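Local coordinates for DraIII (PDB 4L0K), which is a type II restriction endonuclease of the His-Me finger clan, which probably cleaves DNA at a specific recognition sequence, at residues A[207-210]-A[211-214]; A[136-139]-A[140-144]. All blocks are in the same frame, centred on the assembly; numbering follows the deposited sequence.

Interaction 1 of 2, residues A[207-210]-A[211-214]; sequences NKSL and DEFY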
loop_
_atom_site.group_PDB
_atom_site.type_symbol
_atom_site.label_atom_id
_atom_site.label_comp_id
_atom_site.label_asym_id
_atom_site.label_seq_id
_atom_site.Cartn_x
_atom_site.Cartn_y
_atom_site.Cartn_z
ATOM N N ASN A 207 -3.318 3.690 7.526
ATOM C CA ASN A 207 -3.146 4.729 8.550
ATOM C C ASN A 207 -4.174 4.639 9.674
ATOM O O ASN A 207 -4.333 5.575 10.455
ATOM C CB ASN A 207 -3.189 6.133 7.925
ATOM C CG ASN A 207 -4.528 6.436 7.235
ATOM O OD1 ASN A 207 -5.481 5.661 7.334
ATOM N ND2 ASN A 207 -4.598 7.570 6.532
ATOM N N LYS A 208 -4.886 3.522 9.743
ATOM C CA LYS A 208 -5.874 3.325 10.802
ATOM C C LYS A 208 -5.278 2.611 12.017
ATOM O O LYS A 208 -4.349 1.809 11.900
ATOM C CB LYS A 208 -7.091 2.534 10.276
ATOM C CG LYS A 208 -7.883 3.252 9.168
ATOM C CD LYS A 208 -9.205 2.547 8.904
ATOM C CE LYS A 208 -9.967 3.176 7.741
ATOM N NZ LYS A 208 -10.429 4.571 8.030
ATOM N N SER A 209 -5.818 2.894 13.190
ATOM C CA SER A 209 -5.481 2.078 14.344
ATOM C C SER A 209 -6.208 0.750 14.195
ATOM O O SER A 209 -7.098 0.597 13.343
ATOM C CB SER A 209 -5.887 2.765 15.647
ATOM O OG SER A 209 -7.292 2.721 15.833
ATOM N N LEU A 210 -5.839 -0.206 15.032
ATOM C CA LEU A 210 -6.449 -1.519 15.000
ATOM C C LEU A 210 -7.961 -1.398 15.185
ATOM O O LEU A 210 -8.745 -1.888 14.347
ATOM C CB LEU A 210 -5.844 -2.394 16.082
ATOM C CG LEU A 210 -5.099 -3.619 15.570
ATOM C CD1 LEU A 210 -4.302 -3.299 14.337
ATOM C CD2 LEU A 210 -4.190 -4.177 16.658
ATOM N N ASP A 211 -8.360 -0.720 16.260
ATOM C CA ASP A 211 -9.776 -0.555 16.583
ATOM C C ASP A 211 -10.539 0.162 15.461
ATOM O O ASP A 211 -11.644 -0.243 15.124
ATOM C CB ASP A 211 -9.963 0.184 17.910
ATOM C CG ASP A 211 -9.417 -0.596 19.106
ATOM O OD1 ASP A 211 -9.144 -1.812 18.975
ATOM O OD2 ASP A 211 -9.266 0.009 20.192
ATOM N N GLU A 212 -9.957 1.208 14.874
ATOM C CA GLU A 212 -10.607 1.871 13.726
ATOM C C GLU A 212 -10.722 0.912 12.552
ATOM O O GLU A 212 -11.703 0.937 11.818
ATOM C CB GLU A 212 -9.853 3.131 13.280
ATOM C CG GLU A 212 -9.962 4.323 14.234
ATOM C CD GLU A 212 -8.751 5.246 14.144
ATOM O OE1 GLU A 212 -8.589 6.101 15.034
ATOM O OE2 GLU A 212 -7.949 5.111 13.192
ATOM N N PHE A 213 -9.711 0.064 12.371
ATOM C CA PHE A 213 -9.671 -0.829 11.214
ATOM C C PHE A 213 -10.796 -1.868 11.338
ATOM O O PHE A 213 -11.481 -2.180 10.356
ATOM C CB PHE A 213 -8.302 -1.523 11.135
ATOM C CG PHE A 213 -8.031 -2.242 9.824
ATOM C CD1 PHE A 213 -8.676 -1.870 8.650
ATOM C CD2 PHE A 213 -7.116 -3.286 9.773
ATOM C CE1 PHE A 213 -8.420 -2.525 7.453
ATOM C CE2 PHE A 213 -6.845 -3.942 8.572
ATOM C CZ PHE A 213 -7.503 -3.562 7.410
ATOM N N TYR A 214 -10.974 -2.388 12.559
ATOM C CA TYR A 214 -11.965 -3.437 12.846
ATOM C C TYR A 214 -13.347 -2.840 12.760
ATOM O O TYR A 214 -14.250 -3.441 12.191
ATOM C CB TYR A 214 -11.756 -4.024 14.245
ATOM C CG TYR A 214 -10.435 -4.732 14.437
ATOM C CD1 TYR A 214 -9.827 -5.402 13.384
ATOM C CD2 TYR A 214 -9.795 -4.731 15.667
ATOM C CE1 TYR A 214 -8.629 -6.052 13.544
ATOM C CE2 TYR A 214 -8.589 -5.390 15.835
ATOM C CZ TYR A 214 -8.014 -6.044 14.760
ATOM O OH TYR A 214 -6.816 -6.691 14.900
#

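Interaction 2 of 2, residues A[136-139]-A[140-144]; sequences DSFT and KNYLE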
loop_
_atom_site.group_PDB
_atom_site.type_symbol
_atom_site.label_atom_id
_atom_site.label_comp_id
_atom_site.label_asym_id
_atom_site.label_seq_id
_atom_site.Cartn_x
_atom_site.Cartn_y
_atom_site.Cartn_z
ATOM N N ASP A 136 18.371 -19.112 25.190
ATOM C CA ASP A 136 19.190 -19.428 26.356
ATOM C C ASP A 136 18.603 -18.752 27.590
ATOM O O ASP A 136 17.724 -17.899 27.466
ATOM C CB ASP A 136 20.628 -18.949 26.135
ATOM C CG ASP A 136 20.703 -17.460 25.863
ATOM O OD1 ASP A 136 21.156 -16.705 26.752
ATOM O OD2 ASP A 136 20.292 -17.042 24.763
ATOM N N SER A 137 19.100 -19.106 28.775
ATOM C CA SER A 137 18.470 -18.638 30.004
ATOM C C SER A 137 18.617 -17.138 30.231
ATOM O O SER A 137 17.694 -16.498 30.753
ATOM C CB SER A 137 18.926 -19.446 31.231
ATOM O OG SER A 137 20.325 -19.679 31.217
ATOM N N PHE A 138 19.760 -16.574 29.844
ATOM C CA PHE A 138 19.925 -15.127 29.928
ATOM C C PHE A 138 18.867 -14.386 29.106
ATOM O O PHE A 138 18.177 -13.505 29.615
ATOM C CB PHE A 138 21.299 -14.679 29.446
ATOM C CG PHE A 138 21.351 -13.216 29.109
ATOM C CD1 PHE A 138 21.350 -12.793 27.788
ATOM C CD2 PHE A 138 21.339 -12.260 30.118
ATOM C CE1 PHE A 138 21.368 -11.445 27.479
ATOM C CE2 PHE A 138 21.359 -10.908 29.816
ATOM C CZ PHE A 138 21.373 -10.501 28.493
ATOM N N THR A 139 18.757 -14.744 27.828
ATOM C CA THR A 139 17.845 -14.065 26.908
ATOM C C THR A 139 16.421 -14.182 27.410
ATOM O O THR A 139 15.712 -13.175 27.545
ATOM C CB THR A 139 17.914 -14.685 25.511
ATOM O OG1 THR A 139 19.285 -14.867 25.147
ATOM C CG2 THR A 139 17.225 -13.796 24.486
ATOM N N LYS A 140 16.031 -15.421 27.713
ATOM C CA LYS A 140 14.711 -15.727 28.253
ATOM C C LYS A 140 14.373 -14.888 29.483
ATOM O O LYS A 140 13.332 -14.226 29.516
ATOM C CB LYS A 140 14.603 -17.213 28.597
ATOM C CG LYS A 140 13.287 -17.593 29.263
ATOM C CD LYS A 140 13.058 -19.099 29.210
ATOM C CE LYS A 140 11.644 -19.472 29.642
ATOM N NZ LYS A 140 11.389 -19.162 31.073
ATOM N N ASN A 141 15.253 -14.906 30.487
ATOM C CA ASN A 141 14.949 -14.236 31.749
ATOM C C ASN A 141 14.946 -12.729 31.619
ATOM O O ASN A 141 14.091 -12.039 32.192
ATOM C CB ASN A 141 15.898 -14.697 32.854
ATOM C CG ASN A 141 15.700 -16.159 33.191
ATOM O OD1 ASN A 141 14.563 -16.647 33.237
ATOM N ND2 ASN A 141 16.798 -16.878 33.384
ATOM N N TYR A 142 15.904 -12.231 30.849
ATOM C CA TYR A 142 16.022 -10.808 30.575
ATOM C C TYR A 142 14.752 -10.261 29.890
ATOM O O TYR A 142 14.156 -9.278 30.352
ATOM C CB TYR A 142 17.246 -10.592 29.693
ATOM C CG TYR A 142 17.449 -9.182 29.198
ATOM C CD1 TYR A 142 18.296 -8.309 29.872
ATOM C CD2 TYR A 142 16.833 -8.736 28.027
ATOM C CE1 TYR A 142 18.506 -7.032 29.412
ATOM C CE2 TYR A 142 17.035 -7.454 27.562
ATOM C CZ TYR A 142 17.878 -6.609 28.258
ATOM O OH TYR A 142 18.087 -5.336 27.799
ATOM N N LEU A 143 14.343 -10.898 28.793
ATOM C CA LEU A 143 13.147 -10.457 28.064
ATOM C C LEU A 143 11.858 -10.668 28.866
ATOM O O LEU A 143 10.984 -9.796 28.881
ATOM C CB LEU A 143 13.062 -11.132 26.685
ATOM C CG LEU A 143 14.203 -10.690 25.763
ATOM C CD1 LEU A 143 14.265 -11.530 24.507
ATOM C CD2 LEU A 143 14.087 -9.198 25.419
ATOM N N GLU A 144 11.752 -11.816 29.536
ATOM C CA GLU A 144 10.594 -12.114 30.381
ATOM C C GLU A 144 10.439 -11.111 31.512
ATOM O O GLU A 144 9.323 -10.792 31.924
ATOM C CB GLU A 144 10.656 -13.533 30.934
ATOM C CG GLU A 144 10.099 -14.571 29.967
ATOM C CD GLU A 144 10.094 -15.962 30.552
ATOM O OE1 GLU A 144 9.443 -16.861 29.965
ATOM O OE2 GLU A 144 10.747 -16.146 31.604
#

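Interaction 1 of 2, residues A[207-210]-A[211-214]
Ser209 and Glu212 exchange two hydrogen bonds, each running from a backbone N-H to the other residue's side chain. This is a capping box at the start of helix 210-226, with Ser209 as the N-cap. Glu212 N donates to Ser209 OG at 3.2 Å, nearly straight at 168°. In return Ser209 N donates to Glu212 OE2 at 3.1 Å. That donor sits well above the carboxylate plane, although its N-H points straight at the oxygen. Ser209 OG reaches the first turn because it stands between its own backbone N and carbonyl carbon (chi1 74°). Behind the box the regular helical pattern begins, with Phe213 N bonded to Ser209 O at 2.8 Å and Tyr214 N to Leu210 O.

Lys208 CD lies 4.1 Å from Phe213 CA and approaches the Phe213 ring obliquely. The Lys208 ammonium makes a cation-pi contact with Phe200 of the second subunit, which also packs on Phe213. The helix start therefore lies at the dimer interface. On another side of the turn, Leu210 and Tyr214 run side by side. Leu210 O lies over one face of the Tyr214 ring. Tyr214 OH is hydrogen-bonded to Ile159 O, and Leu210 CG comes within 3.6 Å of the same Tyr214 OH.

Interaction 2 of 2, residues A[136-139]-A[140-144]
The Phe138 and Tyr142 side chains, one helical turn apart, run alongside each other in the first turns of helix 137-147. Asp136 is the N-cap of this helix. Its OD1 accepts from Thr139 N at 3.3 Å, with the donor well above the carboxylate plane. Its OD2 faces Thr139 OG1, modelled very close, and also bonds Ser40 OG. Both carboxylate oxygens thus have partners. The main-chain acceptors are met in order: Asp136 O by Lys140 N at 3.0 Å, Ser137 O by Asn141 N, Phe138 O by Tyr142 N and Thr139 O by Leu143 N. The last of these bonds is nearly straight.

Lys140 NZ forms a salt bridge with Glu144 OE2 at 3.1 Å, on the syn side of the carboxylate; its bond to OE1 is weak. Glu144 OE1 also takes the N-H of Met150. Tyr142 OH is held by Gln23 O and Arg120 NH1.

The Phe138 and Tyr142 rings meet obliquely, planes at 39°, and Tyr142 CB lies over one face of Phe138. Both residues hold CG anti to the backbone N (chi1 162° and 174°), which sends the two side chains the same way. Leu24 and Pro36 also touch Phe138. With alanine in place of Phe138, a gap is likely to open beside the Tyr142 ring, and Leu24 and Pro36 would lose the ring they pack on. On the neighbouring side of the helix, Thr139 CG2 touches Leu143 CD1 at 3.7 Å.

Overall arrangement
Both interactions lie at the N-terminal end of a helix. Interaction 2 comes first along the chain and opens helix 137-147. Interaction 1 follows and opens helix 210-226, the last helix of the chain. The antiparallel strands 179-183 and 194-198 and helix 199-205 come between them in sequence. The centres of the two interactions are 33 Å apart, and their nearest atoms are about 20 Å apart, so they do not touch. Their surroundings differ. Interaction 2 packs within its own chain, against helix 112-126 and nearby loops. Interaction 1 packs on helix 199-205 of its own chain and also meets the second subunit, whereas no other chain touches interaction 2.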